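Local coordinates for protein chitosanase (Gynuella sunshinyii YC6258, PDB 6LWU) that probably hydrolyses chitosan as a family 46 glycoside hydrolase, and is seen here with glucosamine units bound, at residues I15-N20 and S232-V237; I187-L192 and E206-V211. The protein carries 1 engineered substitution. All coordinates share one frame; numbering follows the deposited sequence.

From the N terminus, helix 5-20 comes first, and its last turns form one side of contact 1. The chain then runs through most of the helical fold before helix 177-193 supplies one side of contact 2. Only 13 residues, among them helix 201-205, separate this from 206-211, so contact 2 closes a short loop at the entry to helix 209-219. Contact 1 closes last, when the loop joining strands 229-231 and 238-240 returns to helix 5-20; contact 2 is nested inside that long loop. The two sites touch: F18 CG lies 3.4 Å from R210 CB, and T233 CG2 packs on the backbone of G209 and R210.

Contact 1 of 2, residues I15-N20 and S232-V237; sequences ISIFAN and STWGDV. Engineered in segment 15-20: A19 (natural residue Glu).
The indole N-H of W234 is given to the backbone of I17, with W234 NE1 2.9 Å from I17 O. W234 stands in a type I beta turn, S232 to G235, within the loop of the two-stranded hairpin 229-231/238-240, and the contact fastens this hairpin to the late turns of helix 5-20. The bond is moderately bent, 143° at the hydrogen, and the donor is tilted 26° from the I17 carbonyl plane, while the acceptor lies close to the plane of the indole. The same ring edge also runs along the next peptide: W234 CZ2 comes to 3.2 Å from F18 O. Two successive carbonyls of the helix are thus met edge-on by one tryptophan. I17 adds a looser apolar touch through its CG2 branch, which lies 4.4 Å from W234 CD1 at the pyrrole end of the indole.

T233, one residue earlier in the turn, sits between the two aromatic rings. Its methyl CG2 lies over one indole face, 3.9 Å above the plane and offset toward the rim. With OG1 set anti to its carbonyl carbon (chi1 -47°), the hydroxyl reaches the edge of F18 instead, near the plane of that ring. This hydroxyl is satisfied by S213 OG on helix 209-219, which also flanks F18 together with L214, while D142 of helix 134-147 touches the same ring. The turn itself is closed by a backbone bond from G235 N to S232 O, 2.9 Å. On the F18 ring, F18 CE1 lies 3.4 Å from T233 OG1 and F18 CD1 lies 3.6 Å from it.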
ATOM      1  N   ILE A  15      -7.777   3.881  -0.477  1.00 29.26           N
ATOM      2  CA  ILE A  15      -6.371   3.696  -0.803  1.00 25.57           C
ATOM      3  C   ILE A  15      -6.145   3.801  -2.303  1.00 30.48           C
ATOM      4  O   ILE A  15      -5.094   4.286  -2.744  1.00 29.66           O
ATOM      5  CB  ILE A  15      -5.890   2.355  -0.225  1.00 26.55           C
ATOM      6  CG1 ILE A  15      -5.940   2.432   1.301  1.00 23.84           C
ATOM      7  CG2 ILE A  15      -4.482   2.016  -0.702  1.00 23.57           C
ATOM      8  CD1 ILE A  15      -5.617   1.129   1.962  1.00 29.11           C
ATOM      9  N   SER A  16      -7.133   3.392  -3.111  1.00 29.17           N
ATOM     10  CA  SER A  16      -7.031   3.592  -4.556  1.00 30.20           C
ATOM     11  C   SER A  16      -7.003   5.076  -4.923  1.00 33.77           C
ATOM     12  O   SER A  16      -6.373   5.463  -5.914  1.00 35.69           O
ATOM     13  CB  SER A  16      -8.186   2.906  -5.273  1.00 32.67           C
ATOM     14  OG  SER A  16      -7.957   2.924  -6.679  1.00 39.24           O
ATOM     15  N   ILE A  17      -7.710   5.915  -4.163  1.00 34.59           N
ATOM     16  CA  ILE A  17      -7.689   7.352  -4.414  1.00 32.36           C
ATOM     17  C   ILE A  17      -6.338   7.935  -4.011  1.00 34.12           C
ATOM     18  O   ILE A  17      -5.760   8.760  -4.734  1.00 33.69           O
ATOM     19  CB  ILE A  17      -8.864   8.035  -3.683  1.00 35.02           C
ATOM     20  CG1 ILE A  17     -10.199   7.652  -4.333  1.00 34.91           C
ATOM     21  CG2 ILE A  17      -8.714   9.555  -3.693  1.00 36.87           C
ATOM     22  CD1 ILE A  17     -11.425   7.981  -3.486  1.00 33.31           C
ATOM     23  N   PHE A  18      -5.786   7.481  -2.878  1.00 32.69           N
ATOM     24  CA  PHE A  18      -4.454   7.934  -2.478  1.00 34.71           C
ATOM     25  C   PHE A  18      -3.418   7.652  -3.568  1.00 35.78           C
ATOM     26  O   PHE A  18      -2.482   8.437  -3.765  1.00 43.58           O
ATOM     27  CB  PHE A  18      -4.025   7.270  -1.159  1.00 30.43           C
ATOM     28  CG  PHE A  18      -4.864   7.654   0.053  1.00 27.77           C
ATOM     29  CD1 PHE A  18      -5.800   8.684  -0.002  1.00 26.97           C
ATOM     30  CD2 PHE A  18      -4.688   6.987   1.259  1.00 23.21           C
ATOM     31  CE1 PHE A  18      -6.565   9.017   1.107  1.00 23.97           C
ATOM     32  CE2 PHE A  18      -5.441   7.326   2.375  1.00 26.89           C
ATOM     33  CZ  PHE A  18      -6.376   8.348   2.300  1.00 23.08           C
ATOM     34  N   ALA A  19      -3.567   6.537  -4.289  1.00 34.64           N
ATOM     35  CA  ALA A  19      -2.543   6.071  -5.222  1.00 37.35           C
ATOM     36  C   ALA A  19      -2.789   6.471  -6.672  1.00 34.00           C
ATOM     37  O   ALA A  19      -1.825   6.692  -7.408  1.00 37.30           O
ATOM     38  CB  ALA A  19      -2.421   4.543  -5.151  1.00 32.60           C
ATOM     39  N   ASN A  20      -4.044   6.553  -7.111  1.00 35.75           N
ATOM     40  CA  ASN A  20      -4.347   6.758  -8.522  1.00 31.06           C
ATOM     41  C   ASN A  20      -5.456   7.778  -8.742  1.00 35.35           C
ATOM     42  O   ASN A  20      -5.960   7.879  -9.867  1.00 36.59           O
ATOM     43  CB  ASN A  20      -4.766   5.434  -9.183  1.00 37.39           C
ATOM     44  CG  ASN A  20      -3.628   4.435  -9.273  1.00 41.69           C
ATOM     45  OD1 ASN A  20      -3.673   3.372  -8.650  1.00 39.28           O
ATOM     46  ND2 ASN A  20      -2.601   4.770 -10.055  1.00 47.76           N
ATOM     47  N   SER A 232     -10.826  13.986  -0.583  1.00 43.88           N
ATOM     48  CA  SER A 232     -10.524  14.982  -1.635  1.00 41.73           C
ATOM     49  C   SER A 232      -9.021  15.197  -1.721  1.00 40.76           C
ATOM     50  O   SER A 232      -8.612  16.230  -2.154  1.00 43.71           O
ATOM     51  CB  SER A 232     -11.277  16.251  -1.440  1.00 38.48           C
ATOM     52  OG  SER A 232     -11.154  16.711  -0.122  1.00 39.56           O
ATOM     53  N   THR A 233      -8.259  14.160  -1.427  1.00 39.82           N
ATOM     54  CA  THR A 233      -6.778  14.141  -1.399  1.00 39.33           C
ATOM     55  C   THR A 233      -6.104  14.978  -2.488  1.00 41.17           C
ATOM     56  O   THR A 233      -5.205  15.710  -2.161  1.00 40.15           O
ATOM     57  CB  THR A 233      -6.273  12.704  -1.469  1.00 37.75           C
ATOM     58  OG1 THR A 233      -7.053  12.011  -0.513  1.00 33.30           O
ATOM     59  CG2 THR A 233      -4.823  12.557  -1.085  1.00 32.37           C
ATOM     60  N   TRP A 234      -6.537  14.863  -3.731  1.00 45.51           N
ATOM     61  CA  TRP A 234      -5.862  15.571  -4.837  1.00 45.04           C
ATOM     62  C   TRP A 234      -6.731  16.657  -5.435  1.00 48.67           C
ATOM     63  O   TRP A 234      -6.484  17.013  -6.562  1.00 42.00           O
ATOM     64  CB  TRP A 234      -5.592  14.559  -5.922  1.00 40.92           C
ATOM     65  CG  TRP A 234      -4.881  13.354  -5.432  1.00 39.81           C
ATOM     66  CD1 TRP A 234      -5.417  12.151  -5.120  1.00 41.66           C
ATOM     67  CD2 TRP A 234      -3.473  13.232  -5.255  1.00 48.14           C
ATOM     68  NE1 TRP A 234      -4.436  11.284  -4.765  1.00 39.93           N
ATOM     69  CE2 TRP A 234      -3.233  11.915  -4.850  1.00 47.07           C
ATOM     70  CE3 TRP A 234      -2.388  14.087  -5.450  1.00 52.63           C
ATOM     71  CZ2 TRP A 234      -1.952  11.452  -4.604  1.00 47.17           C
ATOM     72  CZ3 TRP A 234      -1.118  13.625  -5.221  1.00 45.94           C
ATOM     73  CH2 TRP A 234      -0.911  12.321  -4.799  1.00 52.66           C
ATOM     74  N   GLY A 235      -7.712  17.143  -4.712  1.00 56.35           N
ATOM     75  CA  GLY A 235      -8.541  18.159  -5.347  1.00 63.34           C
ATOM     76  C   GLY A 235      -9.847  17.560  -5.789  1.00 61.63           C
ATOM     77  O   GLY A 235     -10.865  18.222  -5.617  1.00 55.01           O
ATOM     78  N   ASP A 236      -9.841  16.346  -6.316  1.00 56.61           N
ATOM     79  CA  ASP A 236     -11.158  15.790  -6.707  1.00 55.47           C
ATOM     80  C   ASP A 236     -11.886  15.216  -5.494  1.00 55.00           C
ATOM     81  O   ASP A 236     -11.259  14.497  -4.722  1.00 58.66           O
ATOM     82  CB  ASP A 236     -11.043  14.916  -7.942  1.00 52.30           C
ATOM     83  CG  ASP A 236     -10.485  15.744  -9.069  1.00 53.49           C
ATOM     84  OD1 ASP A 236      -9.284  15.745  -9.238  1.00 45.00           O
ATOM     85  OD2 ASP A 236     -11.258  16.434  -9.701  1.00 50.41           O
ATOM     86  N   VAL A 237     -13.160  15.575  -5.363  1.00 46.45           N
ATOM     87  CA  VAL A 237     -14.032  15.126  -4.247  1.00 50.69           C
ATOM     88  C   VAL A 237     -14.628  13.760  -4.553  1.00 44.56           C
ATOM     89  O   VAL A 237     -15.052  13.560  -5.675  1.00 43.35           O
ATOM     90  CB  VAL A 237     -15.182  16.106  -4.000  1.00 49.09           C
ATOM     91  CG1 VAL A 237     -16.170  15.523  -3.015  1.00 44.62           C
ATOM     92  CG2 VAL A 237     -14.686  17.445  -3.517  1.00 50.06           C
TER

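Contact 2 of 2, residues I187-L192 and E206-V211; sequences IRKQVL and ESTGRV
L192 and V211 meet tip to tip in the apolar middle of this contact, L192 CD1 lying 3.6 Å from V211 CG2. V211 CG2 also lies over one face of the R188 guanidinium and 4.0 Å from R188 CD. The other valine branch, CG1, is turned anti to the backbone N (chi1 176°) and rests on CB of K189. T208 extends the apolar surface: T208 CG2 meets L192 CB at 3.7 Å, while T208 CB faces the lysine chain, with K189 CG 3.9 Å away. K189 crosses T208 at about a right angle, its extended chain carrying NZ on to a salt bridge with D212. Both L192 methyls also lie against the hydroxyl of S207, an atom held by the carbonyl of W204.

In the mainly helical family 46 fold, which belongs to the lysozyme clan, helix 177-193 here meets the residues leading into helix 209-219; the closest CA atoms, of K189 and T208, are 6.0 Å apart.

Beyond the apolar patch the two arginines converge. R188 runs out extended and brings R188 NH2 over one face of the R210 guanidinium, 3.6 Å from R210 NE, with the two planes 56° apart. The two gather round one carboxylate, D142 of helix 134-147, whose OD2 makes a salt bridge with R188 NH2 and OD1 with R210 NH2; the shared negative charge probably eases their approach. R188 NE donates to NE2 of H147, which helps fix that guanidinium. R210 gets there by bending at chi3 (-81°), and its side chain lies about 5 Å from a bound glucosamine.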
ATOM      1  N   ILE A 187       4.363  10.674  12.599  1.00 27.14           N
ATOM      2  CA  ILE A 187       5.639  10.030  12.298  1.00 28.38           C
ATOM      3  C   ILE A 187       5.666   9.579  10.842  1.00 34.32           C
ATOM      4  O   ILE A 187       6.687   9.719  10.153  1.00 32.96           O
ATOM      5  CB  ILE A 187       5.896   8.865  13.273  1.00 29.58           C
ATOM      6  CG1 ILE A 187       6.539   9.385  14.564  1.00 31.41           C
ATOM      7  CG2 ILE A 187       6.786   7.791  12.632  1.00 31.17           C
ATOM      8  CD1 ILE A 187       6.638   8.346  15.669  1.00 31.24           C
ATOM      9  N   ARG A 188       4.532   9.067  10.342  1.00 31.22           N
ATOM     10  CA  ARG A 188       4.462   8.642   8.946  1.00 27.79           C
ATOM     11  C   ARG A 188       4.701   9.812   8.005  1.00 30.01           C
ATOM     12  O   ARG A 188       5.495   9.713   7.056  1.00 26.63           O
ATOM     13  CB  ARG A 188       3.125   7.951   8.636  1.00 26.29           C
ATOM     14  CG  ARG A 188       3.138   7.183   7.308  1.00 25.66           C
ATOM     15  CD  ARG A 188       1.792   6.555   6.943  1.00 26.66           C
ATOM     16  NE  ARG A 188       1.739   6.108   5.545  1.00 26.89           N
ATOM     17  CZ  ARG A 188       0.617   5.857   4.872  1.00 27.01           C
ATOM     18  NH1 ARG A 188      -0.571   6.005   5.447  1.00 29.86           N
ATOM     19  NH2 ARG A 188       0.672   5.473   3.618  1.00 21.95           N
ATOM     20  N   LYS A 189       4.036  10.940   8.257  1.00 27.20           N
ATOM     21  CA  LYS A 189       4.241  12.086   7.381  1.00 29.88           C
ATOM     22  C   LYS A 189       5.700  12.537   7.389  1.00 29.51           C
ATOM     23  O   LYS A 189       6.233  12.922   6.339  1.00 29.23           O
ATOM     24  CB  LYS A 189       3.299  13.222   7.776  1.00 27.39           C
ATOM     25  CG  LYS A 189       3.035  14.217   6.649  1.00 32.12           C
ATOM     26  CD  LYS A 189       2.225  15.412   7.135  1.00 32.50           C
ATOM     27  CE  LYS A 189       2.051  16.465   6.042  1.00 39.60           C
ATOM     28  NZ  LYS A 189       1.085  17.523   6.472  1.00 39.36           N
ATOM     29  N   GLN A 190       6.380  12.451   8.539  1.00 29.95           N
ATOM     30  CA  GLN A 190       7.783  12.862   8.590  1.00 31.87           C
ATOM     31  C   GLN A 190       8.667  11.914   7.787  1.00 32.96           C
ATOM     32  O   GLN A 190       9.668  12.347   7.192  1.00 29.61           O
ATOM     33  CB  GLN A 190       8.260  12.947  10.039  1.00 27.82           C
ATOM     34  CG  GLN A 190       7.733  14.161  10.784  1.00 30.90           C
ATOM     35  CD  GLN A 190       7.745  13.984  12.297  1.00 35.56           C
ATOM     36  OE1 GLN A 190       8.535  13.202  12.837  1.00 33.84           O
ATOM     37  NE2 GLN A 190       6.867  14.719  12.989  1.00 27.56           N
ATOM     38  N   VAL A 191       8.304  10.629   7.747  1.00 30.38           N
ATOM     39  CA  VAL A 191       9.064   9.661   6.961  1.00 29.46           C
ATOM     40  C   VAL A 191       8.817   9.875   5.476  1.00 26.83           C
ATOM     41  O   VAL A 191       9.743   9.810   4.667  1.00 30.34           O
ATOM     42  CB  VAL A 191       8.715   8.227   7.399  1.00 33.24           C
ATOM     43  CG1 VAL A 191       9.223   7.203   6.391  1.00 28.79           C
ATOM     44  CG2 VAL A 191       9.264   7.944   8.794  1.00 27.95           C
ATOM     45  N   LEU A 192       7.575  10.161   5.096  1.00 24.11           N
ATOM     46  CA  LEU A 192       7.287  10.443   3.695  1.00 26.46           C
ATOM     47  C   LEU A 192       8.016  11.694   3.209  1.00 33.11           C
ATOM     48  O   LEU A 192       8.441  11.761   2.049  1.00 28.29           O
ATOM     49  CB  LEU A 192       5.785  10.594   3.492  1.00 26.60           C
ATOM     50  CG  LEU A 192       4.969   9.301   3.479  1.00 32.99           C
ATOM     51  CD1 LEU A 192       3.479   9.627   3.413  1.00 21.89           C
ATOM     52  CD2 LEU A 192       5.422   8.370   2.323  1.00 21.28           C
ATOM     53  N   GLU A 206       5.624  13.987  -2.294  1.00 33.92           N
ATOM     54  CA  GLU A 206       4.407  14.438  -2.961  1.00 39.87           C
ATOM     55  C   GLU A 206       3.177  13.603  -2.595  1.00 37.71           C
ATOM     56  O   GLU A 206       2.093  13.861  -3.132  1.00 40.99           O
ATOM     57  CB  GLU A 206       4.605  14.434  -4.483  1.00 46.70           C
ATOM     58  CG  GLU A 206       4.844  13.048  -5.080  1.00 52.86           C
ATOM     59  CD  GLU A 206       4.711  13.000  -6.608  1.00 60.10           C
ATOM     60  OE1 GLU A 206       3.662  12.520  -7.110  1.00 61.81           O
ATOM     61  OE2 GLU A 206       5.668  13.425  -7.300  1.00 61.95           O
ATOM     62  N   SER A 207       3.300  12.621  -1.700  1.00 31.92           N
ATOM     63  CA  SER A 207       2.191  11.723  -1.387  1.00 39.89           C
ATOM     64  C   SER A 207       1.550  11.992  -0.022  1.00 34.98           C
ATOM     65  O   SER A 207       0.607  11.285   0.357  1.00 29.10           O
ATOM     66  CB  SER A 207       2.663  10.259  -1.477  1.00 32.77           C
ATOM     67  OG  SER A 207       3.489   9.883  -0.379  1.00 32.12           O
ATOM     68  N   THR A 208       1.999  13.022   0.699  1.00 30.70           N
ATOM     69  CA  THR A 208       1.629  13.199   2.097  1.00 30.76           C
ATOM     70  C   THR A 208       0.203  13.704   2.297  1.00 28.33           C
ATOM     71  O   THR A 208      -0.273  13.694   3.432  1.00 28.01           O
ATOM     72  CB  THR A 208       2.605  14.160   2.764  1.00 30.14           C
ATOM     73  OG1 THR A 208       2.451  15.460   2.180  1.00 27.33           O
ATOM     74  CG2 THR A 208       4.017  13.679   2.559  1.00 29.64           C
ATOM     75  N   GLY A 209      -0.473  14.163   1.239  1.00 28.29           N
ATOM     76  CA  GLY A 209      -1.883  14.483   1.351  1.00 21.69           C
ATOM     77  C   GLY A 209      -2.713  13.297   1.811  1.00 31.78           C
ATOM     78  O   GLY A 209      -3.738  13.472   2.483  1.00 33.42           O
ATOM     79  N   ARG A 210      -2.272  12.074   1.484  1.00 30.11           N
ATOM     80  CA  ARG A 210      -2.978  10.886   1.955  1.00 32.30           C
ATOM     81  C   ARG A 210      -2.900  10.768   3.469  1.00 27.95           C
ATOM     82  O   ARG A 210      -3.864  10.347   4.110  1.00 24.51           O
ATOM     83  CB  ARG A 210      -2.421   9.629   1.283  1.00 28.10           C
ATOM     84  CG  ARG A 210      -1.181   9.018   1.913  1.00 25.93           C
ATOM     85  CD  ARG A 210      -0.424   8.188   0.877  1.00 28.49           C
ATOM     86  NE  ARG A 210      -1.017   6.863   0.710  1.00 32.16           N
ATOM     87  CZ  ARG A 210      -0.676   6.003  -0.250  1.00 32.66           C
ATOM     88  NH1 ARG A 210       0.250   6.319  -1.155  1.00 33.10           N
ATOM     89  NH2 ARG A 210      -1.253   4.819  -0.305  1.00 26.74           N
ATOM     90  N   VAL A 211      -1.766  11.147   4.062  1.00 25.91           N
ATOM     91  CA  VAL A 211      -1.686  11.131   5.514  1.00 25.99           C
ATOM     92  C   VAL A 211      -2.577  12.220   6.098  1.00 31.62           C
ATOM     93  O   VAL A 211      -3.168  12.034   7.170  1.00 35.14           O
ATOM     94  CB  VAL A 211      -0.231  11.272   5.993  1.00 26.50           C
ATOM     95  CG1 VAL A 211      -0.184  11.351   7.520  1.00 21.81           C
ATOM     96  CG2 VAL A 211       0.616  10.113   5.494  1.00 20.00           C
TER